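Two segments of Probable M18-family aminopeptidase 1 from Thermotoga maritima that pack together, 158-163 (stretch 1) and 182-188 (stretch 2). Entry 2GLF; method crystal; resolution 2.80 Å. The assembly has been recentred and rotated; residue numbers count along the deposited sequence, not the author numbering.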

# COMPACT_ATOMS: atom_id res chain seq x y z
N VAL A 158 -44.56 10.94 -13.76
CA VAL A 158 -43.17 11.00 -14.16
C VAL A 158 -42.53 9.74 -13.58
O VAL A 158 -43.20 8.95 -12.92
CB VAL A 158 -42.45 12.24 -13.58
CG1 VAL A 158 -43.14 13.51 -14.06
CG2 VAL A 158 -42.42 12.17 -12.07
N PHE A 159 -41.24 9.54 -13.84
CA PHE A 159 -40.58 8.37 -13.30
C PHE A 159 -39.34 8.76 -12.50
O PHE A 159 -39.00 9.94 -12.42
CB PHE A 159 -40.21 7.42 -14.43
CG PHE A 159 -41.39 7.05 -15.28
CD1 PHE A 159 -41.86 7.92 -16.25
CD2 PHE A 159 -42.07 5.85 -15.05
CE1 PHE A 159 -42.99 7.61 -16.99
CE2 PHE A 159 -43.21 5.54 -15.78
CZ PHE A 159 -43.67 6.42 -16.75
N THR A 160 -38.69 7.78 -11.89
CA THR A 160 -37.50 8.05 -11.10
C THR A 160 -36.65 6.82 -10.90
O THR A 160 -37.09 5.69 -11.10
CB THR A 160 -37.83 8.54 -9.68
OG1 THR A 160 -39.10 9.19 -9.67
CG2 THR A 160 -36.77 9.51 -9.20
N ILE A 161 -35.41 7.09 -10.49
CA ILE A 161 -34.45 6.06 -10.16
C ILE A 161 -34.05 6.59 -8.79
O ILE A 161 -33.15 7.42 -8.68
CB ILE A 161 -33.25 6.06 -11.12
CG1 ILE A 161 -33.73 5.92 -12.56
CG2 ILE A 161 -32.30 4.92 -10.77
CD1 ILE A 161 -32.63 6.06 -13.60
N PRO A 162 -34.76 6.16 -7.74
CA PRO A 162 -34.50 6.59 -6.35
C PRO A 162 -33.12 6.18 -5.83
O PRO A 162 -32.80 5.00 -5.79
CB PRO A 162 -35.63 5.92 -5.57
CG PRO A 162 -35.87 4.65 -6.36
CD PRO A 162 -35.83 5.14 -7.78
N ASP A 163 -32.32 7.16 -5.43
CA ASP A 163 -30.99 6.88 -4.92
C ASP A 163 -31.12 6.37 -3.49
O ASP A 163 -32.04 6.75 -2.79
CB ASP A 163 -30.13 8.15 -4.95
CG ASP A 163 -28.72 7.91 -4.46
OD1 ASP A 163 -28.25 6.76 -4.56
OD2 ASP A 163 -28.08 8.87 -3.99
N GLU A 182 -26.09 -0.61 -14.65
CA GLU A 182 -27.09 -1.66 -14.47
C GLU A 182 -28.19 -1.32 -13.47
O GLU A 182 -29.27 -1.92 -13.50
CB GLU A 182 -26.41 -2.96 -14.05
CG GLU A 182 -26.00 -3.85 -15.20
CD GLU A 182 -27.17 -4.30 -16.05
OE1 GLU A 182 -28.20 -4.73 -15.47
OE2 GLU A 182 -27.07 -4.23 -17.29
N ASN A 183 -27.93 -0.37 -12.58
CA ASN A 183 -28.90 0.02 -11.57
C ASN A 183 -29.75 1.23 -11.95
O ASN A 183 -30.57 1.67 -11.16
CB ASN A 183 -28.22 0.30 -10.23
CG ASN A 183 -27.61 -0.94 -9.60
OD1 ASN A 183 -28.12 -2.04 -9.78
ND2 ASN A 183 -26.54 -0.75 -8.85
N LEU A 184 -29.54 1.78 -13.14
CA LEU A 184 -30.33 2.94 -13.55
C LEU A 184 -31.65 2.41 -14.10
O LEU A 184 -31.85 2.32 -15.31
CB LEU A 184 -29.58 3.74 -14.62
CG LEU A 184 -28.23 4.27 -14.11
CD1 LEU A 184 -27.41 4.89 -15.23
CD2 LEU A 184 -28.50 5.30 -13.01
N MSE A 185 -32.55 2.04 -13.20
CA MSE A 185 -33.85 1.50 -13.57
C MSE A 185 -34.97 2.36 -12.98
O MSE A 185 -34.97 2.63 -11.79
CB MSE A 185 -33.98 0.08 -13.05
CG MSE A 185 -32.64 -0.62 -12.90
SE MSE A 185 -32.78 -2.50 -12.47
CE MSE A 185 -33.17 -2.35 -10.58
N LEU A 186 -35.91 2.78 -13.81
CA LEU A 186 -37.02 3.57 -13.28
C LEU A 186 -38.09 2.64 -12.75
O LEU A 186 -38.24 1.51 -13.23
CB LEU A 186 -37.62 4.51 -14.34
CG LEU A 186 -37.13 4.50 -15.79
CD1 LEU A 186 -37.97 5.47 -16.60
CD2 LEU A 186 -35.66 4.87 -15.85
N ILE A 187 -38.83 3.11 -11.76
CA ILE A 187 -39.90 2.33 -11.17
C ILE A 187 -41.11 2.33 -12.10
O ILE A 187 -41.65 3.39 -12.43
CB ILE A 187 -40.29 2.91 -9.79
CG1 ILE A 187 -39.07 2.90 -8.87
CG2 ILE A 187 -41.42 2.09 -9.19
CD1 ILE A 187 -39.33 3.41 -7.48
N ALA A 188 -41.52 1.15 -12.55
CA ALA A 188 -42.65 1.04 -13.45
C ALA A 188 -43.96 1.03 -12.67
O ALA A 188 -44.97 1.56 -13.12
CB ALA A 188 -42.54 -0.22 -14.28
O HOH W 1 -40.31 5.33 -11.74

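Where an irregular segment packs against a strand, a single backbone hydrogen bond can fix the register while apolar side chains settle the shape. The two segments of this aminopeptidase illustrate the principle. Their chains run 130° apart, and their nearest CA atoms are those of Ile161 and Leu186, 4.7 Å apart.

The polar anchor is the carbonyl of Thr160. Ile187 N donates a hydrogen bond to Thr160 O at 3.2 Å, and Leu186 CA approaches the same Thr160 O to 3.0 Å in a CA-H...O contact, so one oxygen meets a hydrogen-bond donor and a neighbouring CA-H of the strand. The CA-to-CB bond of Thr160 points away, while its carbonyl makes the approach. Close by, a water extends the link: water 1 O accepts from Thr160 N at 2.9 Å and donates to Ile187 O at 2.5 Å, filling a gap that the two backbones do not close directly.

Around this anchor the side chains interlock. Leu186 is the bump that fits between Phe159 and Ile161, its two methyls parting to meet them: Leu186 CD1 lies 3.7 Å from Phe159 CB, and Leu186 CD2 lies 4.0 Å from Ile161 CG1. The Phe159 ring turns its edge to the strand backbone, with Phe159 CD2 3.6 Å from Ile187 O.

Ile161 buries the most surface of any residue here. Although its CA-to-CB bond points sideways, the end of the side chain comes nearer the other stretch, and Ile161 CD1 reaches to 4.0 Å from Leu184 CB. Its other branch lies near Asn183, with Ile161 CG2 3.7 Å from Asn183 O. Ile187 likewise starts sideways and then extends inward, bringing Ile187 CD1 to 3.8 Å from Pro162 CG.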